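Local structure of borrelidin polyketide synthase, type I (Streptomyces parvulus, 6OBT) at residues A[68-73]-A[79-84]; A[123-128]-A[134-139]; A[233-238]-A[293-298]. The protein probably dehydrates carrier-bound beta-hydroxyacyl intermediates to alpha,beta-unsaturated thioesters during polyketide assembly of borrelidin, as a dehydratase domain of the synthase. All blocks are in the same frame, centred on the assembly; numbering follows the deposited sequence.

Interaction 1 (A[68-73]-A[79-84]); sequences PWLADH and VLLPGV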
loop_
_atom_site.group_PDB
_atom_site.type_symbol
_atom_site.label_atom_id
_atom_site.label_comp_id
_atom_site.label_asym_id
_atom_site.label_seq_id
_atom_site.Cartn_x
_atom_site.Cartn_y
_atom_site.Cartn_z
ATOM N N PRO A 68 14.027 12.401 -15.827
ATOM C CA PRO A 68 15.135 13.369 -15.904
ATOM C C PRO A 68 14.685 14.800 -16.117
ATOM O O PRO A 68 15.411 15.716 -15.717
ATOM C CB PRO A 68 15.984 12.859 -17.080
ATOM C CG PRO A 68 15.140 11.865 -17.796
ATOM C CD PRO A 68 14.177 11.303 -16.797
ATOM N N TRP A 69 13.505 15.024 -16.702
ATOM C CA TRP A 69 13.031 16.388 -16.899
ATOM C C TRP A 69 12.738 17.098 -15.582
ATOM O O TRP A 69 12.601 18.322 -15.578
ATOM C CB TRP A 69 11.790 16.399 -17.809
ATOM C CG TRP A 69 10.651 15.594 -17.288
ATOM C CD1 TRP A 69 10.379 14.283 -17.561
ATOM C CD2 TRP A 69 9.633 16.038 -16.387
ATOM N NE1 TRP A 69 9.254 13.882 -16.878
ATOM C CE2 TRP A 69 8.776 14.939 -16.151
ATOM C CE3 TRP A 69 9.364 17.254 -15.753
ATOM C CZ2 TRP A 69 7.670 15.021 -15.308
ATOM C CZ3 TRP A 69 8.265 17.333 -14.911
ATOM C CH2 TRP A 69 7.431 16.223 -14.698
ATOM N N LEU A 70 12.666 16.372 -14.464
ATOM C CA LEU A 70 12.531 17.032 -13.169
ATOM C C LEU A 70 13.742 17.907 -12.834
ATOM O O LEU A 70 13.630 18.821 -12.009
ATOM C CB LEU A 70 12.299 15.980 -12.073
ATOM C CG LEU A 70 10.899 15.351 -12.013
ATOM C CD1 LEU A 70 10.836 14.199 -10.998
ATOM C CD2 LEU A 70 9.837 16.393 -11.700
ATOM N N ALA A 71 14.893 17.672 -13.468
ATOM C CA ALA A 71 16.033 18.552 -13.249
ATOM C C ALA A 71 15.835 19.920 -13.889
ATOM O O ALA A 71 16.644 20.826 -13.652
ATOM C CB ALA A 71 17.315 17.911 -13.782
ATOM N N ASP A 72 14.791 20.084 -14.694
ATOM C CA ASP A 72 14.477 21.357 -15.331
ATOM C C ASP A 72 13.772 22.338 -14.397
ATOM O O ASP A 72 13.414 23.439 -14.837
ATOM C CB ASP A 72 13.606 21.108 -16.569
ATOM C CG ASP A 72 14.382 20.495 -17.721
ATOM O OD1 ASP A 72 13.759 20.135 -18.738
ATOM O OD2 ASP A 72 15.621 20.382 -17.625
ATOM N N HIS A 73 13.510 21.961 -13.148
ATOM C CA HIS A 73 12.939 22.854 -12.138
ATOM C C HIS A 73 13.938 23.017 -10.987
ATOM O O HIS A 73 13.877 22.276 -10.011
ATOM C CB HIS A 73 11.625 22.311 -11.637
ATOM C CG HIS A 73 10.894 23.247 -10.725
ATOM N ND1 HIS A 73 11.028 23.205 -9.353
ATOM C CD2 HIS A 73 10.004 24.235 -10.988
ATOM C CE1 HIS A 73 10.268 24.143 -8.811
ATOM N NE2 HIS A 73 9.634 24.779 -9.782
ATOM N N VAL A 79 17.420 21.095 -7.071
ATOM C CA VAL A 79 16.309 20.491 -7.806
ATOM C C VAL A 79 15.160 20.260 -6.825
ATOM O O VAL A 79 15.227 19.371 -5.971
ATOM C CB VAL A 79 16.720 19.182 -8.492
ATOM C CG1 VAL A 79 15.527 18.572 -9.243
ATOM C CG2 VAL A 79 17.887 19.415 -9.434
ATOM N N LEU A 80 14.095 21.054 -6.951
ATOM C CA LEU A 80 12.900 20.904 -6.140
ATOM C C LEU A 80 11.790 20.337 -7.005
ATOM O O LEU A 80 11.634 20.740 -8.165
ATOM C CB LEU A 80 12.411 22.236 -5.559
ATOM C CG LEU A 80 13.234 23.095 -4.609
ATOM C CD1 LEU A 80 12.300 23.946 -3.733
ATOM C CD2 LEU A 80 14.184 22.286 -3.786
ATOM N N LEU A 81 11.031 19.405 -6.440
ATOM C CA LEU A 81 9.771 19.020 -7.051
ATOM C C LEU A 81 8.861 20.244 -7.101
ATOM O O LEU A 81 8.730 20.959 -6.097
ATOM C CB LEU A 81 9.125 17.884 -6.246
ATOM C CG LEU A 81 8.000 17.176 -7.011
ATOM C CD1 LEU A 81 8.582 16.372 -8.172
ATOM C CD2 LEU A 81 7.209 16.256 -6.064
ATOM N N PRO A 82 8.276 20.569 -8.246
ATOM C CA PRO A 82 7.407 21.747 -8.277
ATOM C C PRO A 82 6.181 21.509 -7.401
ATOM O O PRO A 82 5.629 20.408 -7.360
ATOM C CB PRO A 82 7.060 21.915 -9.765
ATOM C CG PRO A 82 7.473 20.662 -10.439
ATOM C CD PRO A 82 8.441 19.924 -9.557
ATOM N N GLY A 83 5.814 22.532 -6.628
ATOM C CA GLY A 83 4.636 22.436 -5.779
ATOM C C GLY A 83 3.379 22.035 -6.523
ATOM O O GLY A 83 2.512 21.346 -5.968
ATOM N N VAL A 84 3.259 22.428 -7.792
ATOM C CA VAL A 84 2.063 22.043 -8.542
ATOM C C VAL A 84 2.015 20.536 -8.777
ATOM O O VAL A 84 0.950 20.009 -9.104
ATOM C CB VAL A 84 1.952 22.785 -9.886
ATOM C CG1 VAL A 84 1.689 24.292 -9.667
ATOM C CG2 VAL A 84 3.186 22.554 -10.733
HETATM O O HOH W 1 11.791 18.985 -10.013
#
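The carbonyl oxygen of Leu-80 is gripped twice: His-73 ND1 donates to it at 2.8 Å, and water 1 donates a hydrogen bond to it at 2.6 Å. The imidazole bond is bent, with 141° at the hydrogen. ND1 sits above the Leu-80 carbonyl plane instead of on a lone pair, and the oxygen lies 26° out of the ring plane. The same water donates to Leu-70 O at 2.7 Å, so it bridges the 3-10 segment 68-72 and the chain at Leu-80. With CG anti to the backbone N (chi1 -173°), the His-73 ring reaches over to the 79-84 segment and settles on Pro-82, whose CB lies 3.9 Å from the ring centroid, nearly on its normal, in a CH-pi contact. The bond and the proline together limit how the ring can turn. His-73 and Pro-82 are the first and last residues of the HxxxGxxxxP signature of polyketide synthase dehydratases; in relatives its histidine is the catalytic base of the double hotdog active site. The placement of His-73 beside Asp-232 of helix 228-236 is consistent with that role here, and Phe-196 meets the same ring at a slant. The backbones also pair, Leu-80 N giving a weak bond to His-73 O at 3.3 Å. Away from the ring, Leu-70 CD2 meets Leu-81 CD1 at 3.7 Å in an apolar touch, the two chains running obliquely to one another. The Val-79 methyl CG1 rests on the carbonyl oxygen Leu-70 O at 3.4 Å.

Interaction 2 (A[123-128]-A[134-139]); sequences VVVTET and RTVSMH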
loop_
_atom_site.group_PDB
_atom_site.type_symbol
_atom_site.label_atom_id
_atom_site.label_comp_id
_atom_site.label_asym_id
_atom_site.label_seq_id
_atom_site.Cartn_x
_atom_site.Cartn_y
_atom_site.Cartn_z
ATOM N N VAL A 123 0.384 9.327 -1.469
ATOM C CA VAL A 123 -0.771 10.211 -1.413
ATOM C C VAL A 123 -1.850 9.474 -0.633
ATOM O O VAL A 123 -2.311 8.411 -1.059
ATOM C CB VAL A 123 -1.276 10.600 -2.809
ATOM C CG1 VAL A 123 -2.354 11.665 -2.691
ATOM C CG2 VAL A 123 -0.124 11.129 -3.689
ATOM N N VAL A 124 -2.276 10.049 0.484
ATOM C CA VAL A 124 -3.145 9.363 1.428
ATOM C C VAL A 124 -4.486 10.073 1.448
ATOM O O VAL A 124 -4.572 11.234 1.870
ATOM C CB VAL A 124 -2.538 9.322 2.835
ATOM C CG1 VAL A 124 -3.548 8.744 3.802
ATOM C CG2 VAL A 124 -1.236 8.505 2.840
ATOM N N VAL A 125 -5.534 9.377 1.021
ATOM C CA VAL A 125 -6.874 9.951 0.960
ATOM C C VAL A 125 -7.737 9.241 1.987
ATOM O O VAL A 125 -7.809 8.006 1.999
ATOM C CB VAL A 125 -7.465 9.844 -0.455
ATOM C CG1 VAL A 125 -8.902 10.361 -0.457
ATOM C CG2 VAL A 125 -6.594 10.650 -1.446
ATOM N N THR A 126 -8.380 10.020 2.859
ATOM C CA THR A 126 -9.108 9.481 3.996
ATOM C C THR A 126 -10.539 10.006 4.002
ATOM O O THR A 126 -10.766 11.218 3.886
ATOM C CB THR A 126 -8.403 9.833 5.312
ATOM O OG1 THR A 126 -7.018 9.466 5.224
ATOM C CG2 THR A 126 -9.036 9.070 6.467
ATOM N N GLU A 127 -11.500 9.097 4.127
ATOM C CA GLU A 127 -12.889 9.521 4.217
ATOM C C GLU A 127 -13.130 10.222 5.553
ATOM O O GLU A 127 -12.411 10.014 6.532
ATOM C CB GLU A 127 -13.832 8.329 4.053
ATOM C CG GLU A 127 -13.806 7.718 2.659
ATOM C CD GLU A 127 -14.223 6.256 2.653
ATOM O OE1 GLU A 127 -15.169 5.903 3.387
ATOM O OE2 GLU A 127 -13.604 5.460 1.911
ATOM N N THR A 128 -14.139 11.083 5.579
ATOM C CA THR A 128 -14.454 11.878 6.758
ATOM C C THR A 128 -15.829 11.486 7.283
ATOM O O THR A 128 -16.476 10.563 6.779
ATOM C CB THR A 128 -14.413 13.377 6.441
ATOM O OG1 THR A 128 -15.443 13.695 5.497
ATOM C CG2 THR A 128 -13.064 13.769 5.856
ATOM N N ARG A 134 -13.173 14.653 1.702
ATOM C CA ARG A 134 -12.115 13.755 2.139
ATOM C C ARG A 134 -10.831 14.539 2.368
ATOM O O ARG A 134 -10.558 15.524 1.683
ATOM C CB ARG A 134 -11.873 12.639 1.108
ATOM C CG ARG A 134 -13.094 11.755 0.866
ATOM C CD ARG A 134 -12.729 10.500 0.102
ATOM N NE ARG A 134 -13.910 9.825 -0.420
ATOM C CZ ARG A 134 -13.910 8.592 -0.915
ATOM N NH1 ARG A 134 -12.785 7.886 -0.948
ATOM N NH2 ARG A 134 -15.034 8.071 -1.386
ATOM N N THR A 135 -10.056 14.113 3.358
ATOM C CA THR A 135 -8.747 14.714 3.538
ATOM C C THR A 135 -7.735 14.046 2.618
ATOM O O THR A 135 -7.905 12.906 2.186
ATOM C CB THR A 135 -8.276 14.583 4.981
ATOM O OG1 THR A 135 -8.097 13.195 5.284
ATOM C CG2 THR A 135 -9.308 15.176 5.919
ATOM N N VAL A 136 -6.676 14.781 2.304
ATOM C CA VAL A 136 -5.590 14.260 1.486
ATOM C C VAL A 136 -4.288 14.785 2.068
ATOM O O VAL A 136 -4.226 15.923 2.548
ATOM C CB VAL A 136 -5.744 14.639 -0.007
ATOM C CG1 VAL A 136 -5.741 16.180 -0.235
ATOM C CG2 VAL A 136 -4.671 13.971 -0.837
ATOM N N SER A 137 -3.261 13.943 2.067
ATOM C CA SER A 137 -1.938 14.373 2.492
ATOM C C SER A 137 -0.900 13.691 1.621
ATOM O O SER A 137 -1.119 12.585 1.117
ATOM C CB SER A 137 -1.687 14.098 3.983
ATOM O OG SER A 137 -1.770 12.710 4.310
ATOM N N MET A 138 0.219 14.387 1.427
ATOM C CA MET A 138 1.304 13.978 0.542
ATOM C C MET A 138 2.591 13.850 1.345
ATOM O O MET A 138 2.928 14.749 2.122
ATOM C CB MET A 138 1.506 14.997 -0.576
ATOM C CG MET A 138 0.392 14.994 -1.620
ATOM S SD MET A 138 -1.133 15.671 -0.975
ATOM C CE MET A 138 -2.036 15.843 -2.520
ATOM N N HIS A 139 3.320 12.755 1.137
ATOM C CA HIS A 139 4.487 12.453 1.959
ATOM C C HIS A 139 5.587 11.831 1.114
ATOM O O HIS A 139 5.335 11.226 0.073
ATOM C CB HIS A 139 4.164 11.474 3.103
ATOM C CG HIS A 139 2.861 11.745 3.784
ATOM N ND1 HIS A 139 2.784 12.246 5.065
ATOM C CD2 HIS A 139 1.584 11.590 3.361
ATOM C CE1 HIS A 139 1.513 12.382 5.404
ATOM N NE2 HIS A 139 0.765 11.998 4.385
HETATM O O HOH W 2 -5.767 11.710 4.197
HETATM O O HOH W 3 -10.566 7.216 0.646
#
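Val-123 and Val-136 lie side by side and point the same way, CG1 of the first 3.8 Å from CG2 of the second, in an antiparallel beta hairpin of the N-terminal hotdog of the dehydratase. Val-125 approaches Val-136 at a slant, CG2 to CG2. These valines and Met-138 occupy the sheet face that packs on the long helix 83-97, the helix round which a hotdog sheet wraps. At the end of this face Arg-134 runs extended and crosses Val-125 at about a right angle, CD against CG1 at 3.9 Å. Glu-127 CG lies over one face of the guanidinium, 3.5 Å above the plane and toward its rim; the carboxylate oxygen OE2 stays well out of that plane, so its salt bridge to NH1, long at 3.8 Å, is charge attraction alone. On the other face of the sheet Thr-126 and Thr-135 stand alongside each other, CB of Thr-126 3.4 Å from OG1 of Thr-135. Their hydroxyls share water 2, which also donates to Val-124 O, and Thr-126 OG1 bonds Gln-55 of the adjacent strand as well. Backbone bonds link Val-124 with Ser-137 and Thr-126 with Thr-135, two in each pair. His-139 packs on Pro-52 of the second subunit. Set between its backbone N and carbonyl carbon (chi1 61°), Ser-137 OG meets His-139 NE2 at the imidazole edge, in the ring plane, at 2.6 Å.

Interaction 3 (A[233-238]-A[293-298]); sequences AAVHSV and LTIGRL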
loop_
_atom_site.group_PDB
_atom_site.type_symbol
_atom_site.label_atom_id
_atom_site.label_comp_id
_atom_site.label_asym_id
_atom_site.label_seq_id
_atom_site.Cartn_x
_atom_site.Cartn_y
_atom_site.Cartn_z
ATOM N N ALA A 233 4.232 26.282 -15.535
ATOM C CA ALA A 233 4.348 27.501 -16.333
ATOM C C ALA A 233 3.061 28.320 -16.292
ATOM O O ALA A 233 3.111 29.552 -16.411
ATOM C CB ALA A 233 4.722 27.147 -17.765
ATOM N N ALA A 234 1.910 27.666 -16.093
ATOM C CA ALA A 234 0.657 28.392 -15.894
ATOM C C ALA A 234 0.750 29.308 -14.681
ATOM O O ALA A 234 0.297 30.462 -14.718
ATOM C CB ALA A 234 -0.506 27.410 -15.735
ATOM N N VAL A 235 1.359 28.811 -13.606
ATOM C CA VAL A 235 1.504 29.562 -12.362
ATOM C C VAL A 235 2.661 30.547 -12.439
ATOM O O VAL A 235 2.538 31.695 -11.994
ATOM C CB VAL A 235 1.678 28.584 -11.181
ATOM C CG1 VAL A 235 2.010 29.356 -9.914
ATOM C CG2 VAL A 235 0.414 27.762 -10.997
ATOM N N HIS A 236 3.819 30.128 -12.964
ATOM C CA HIS A 236 4.960 31.028 -12.892
ATOM C C HIS A 236 4.894 32.142 -13.933
ATOM O O HIS A 236 5.685 33.087 -13.868
ATOM C CB HIS A 236 6.291 30.243 -12.966
ATOM C CG HIS A 236 6.657 29.697 -14.318
ATOM N ND1 HIS A 236 7.116 28.407 -14.482
ATOM C CD2 HIS A 236 6.738 30.280 -15.541
ATOM C CE1 HIS A 236 7.415 28.202 -15.753
ATOM N NE2 HIS A 236 7.190 29.323 -16.420
ATOM N N SER A 237 3.928 32.086 -14.846
ATOM C CA SER A 237 3.750 33.183 -15.792
ATOM C C SER A 237 3.239 34.449 -15.118
ATOM O O SER A 237 3.340 35.533 -15.702
ATOM C CB SER A 237 2.800 32.742 -16.902
ATOM O OG SER A 237 3.483 31.855 -17.772
ATOM N N VAL A 238 2.738 34.339 -13.885
ATOM C CA VAL A 238 2.254 35.501 -13.145
ATOM C C VAL A 238 3.364 36.520 -12.901
ATOM O O VAL A 238 3.082 37.712 -12.732
ATOM C CB VAL A 238 1.611 35.051 -11.819
ATOM C CG1 VAL A 238 2.679 34.579 -10.827
ATOM C CG2 VAL A 238 0.768 36.169 -11.232
ATOM N N LEU A 293 -8.591 24.205 -16.850
ATOM C CA LEU A 293 -8.202 24.312 -15.451
ATOM C C LEU A 293 -8.743 25.588 -14.831
ATOM O O LEU A 293 -8.730 26.654 -15.466
ATOM C CB LEU A 293 -6.669 24.255 -15.310
ATOM C CG LEU A 293 -5.994 24.555 -13.968
ATOM C CD1 LEU A 293 -6.058 23.338 -13.037
ATOM C CD2 LEU A 293 -4.546 25.000 -14.186
ATOM N N THR A 294 -9.220 25.470 -13.586
ATOM C CA THR A 294 -9.545 26.628 -12.756
ATOM C C THR A 294 -8.882 26.493 -11.391
ATOM O O THR A 294 -8.893 25.410 -10.792
ATOM C CB THR A 294 -11.071 26.795 -12.591
ATOM O OG1 THR A 294 -11.665 25.545 -12.223
ATOM C CG2 THR A 294 -11.693 27.257 -13.892
ATOM N N ILE A 295 -8.306 27.596 -10.909
ATOM C CA ILE A 295 -7.819 27.734 -9.536
ATOM C C ILE A 295 -8.584 28.886 -8.898
ATOM O O ILE A 295 -8.388 30.053 -9.267
ATOM C CB ILE A 295 -6.307 27.984 -9.464
ATOM C CG1 ILE A 295 -5.517 26.928 -10.232
ATOM C CG2 ILE A 295 -5.842 28.014 -8.015
ATOM C CD1 ILE A 295 -3.988 27.255 -10.277
ATOM N N GLY A 296 -9.437 28.561 -7.923
ATOM C CA GLY A 296 -10.233 29.582 -7.263
ATOM C C GLY A 296 -9.404 30.621 -6.533
ATOM O O GLY A 296 -9.751 31.803 -6.519
ATOM N N ARG A 297 -8.314 30.199 -5.897
ATOM C CA ARG A 297 -7.439 31.147 -5.228
ATOM C C ARG A 297 -6.072 30.503 -5.058
ATOM O O ARG A 297 -5.992 29.317 -4.736
ATOM C CB ARG A 297 -8.004 31.568 -3.868
ATOM C CG ARG A 297 -7.163 32.629 -3.152
ATOM C CD ARG A 297 -7.645 32.834 -1.732
ATOM N NE ARG A 297 -7.213 34.116 -1.193
ATOM C CZ ARG A 297 -7.928 35.233 -1.275
ATOM N NH1 ARG A 297 -7.463 36.363 -0.756
ATOM N NH2 ARG A 297 -9.109 35.219 -1.879
ATOM N N LEU A 298 -5.010 31.277 -5.292
ATOM C CA LEU A 298 -3.654 30.768 -5.104
ATOM C C LEU A 298 -2.812 31.823 -4.412
ATOM O O LEU A 298 -2.722 32.958 -4.889
ATOM C CB LEU A 298 -2.995 30.375 -6.434
ATOM C CG LEU A 298 -1.493 30.070 -6.361
ATOM C CD1 LEU A 298 -1.186 28.984 -5.340
ATOM C CD2 LEU A 298 -0.936 29.685 -7.724
#
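Helix 228-236, the central helix of the C-terminal hotdog, meets its wrapping sheet here, where Val-235 packs against Leu-298 and Ile-295 of strand 291-301. The touch is wholly apolar and buried. Leu-298 pushes a single methyl, CD2, at the branched end of Val-235, 3.7 Å from CG1 and 4.0 Å from CG2, and the two side chains cross at about a right angle. With CG anti to the backbone N (chi1 169°), the leucine reaches out from the strand toward the helix. Ile-295 adds a looser touch, its CD1 lying 4.5 Å from Val-235 CG2. In an unbroken strand residues three apart would face opposite ways; a classic beta bulge, in which Gly-296 and Arg-297 both face Ser-259, together with the corner the chain turns at Gly-296, lets Ile-295 and Leu-298 point at the same helix. Trp-282 of the neighbouring strand packs on both of them, and its NE1 bonds Ala-234 O, tying the helix to the sheet by a polar link as well. Beyond Val-235, His-236 completes the DxxxH pattern that starts at Asp-232, as in the DxxxQ/H signature of these dehydratases: ND1 bonds the Asp-232 carboxylate, NE2 the Tyr-182 hydroxyl. Ala-233 O takes two bonds from Ser-237, a weak one from its N and a shorter one from OG at 2.7 Å.

The three contacts follow one another along the chain and mark the two halves of a double hotdog. Interactions 1 and 2 belong to the N-terminal half and both involve helix 83-97, one leading into its start and the other packing on it from the sheet; they lie about 23 Å apart between centres. Interaction 3, in the C-terminal half, is centred about 17 Å from the centre of interaction 1, and the two touch where the hotdog helices meet: Val-84 CG1 lies 3.9 Å from Val-235 CG2. This seam is where His-73 and Asp-232 come together from different halves, consistent with a shared active site. Interaction 2 stands about 23 Å from interaction 3 between centres, toward the second subunit.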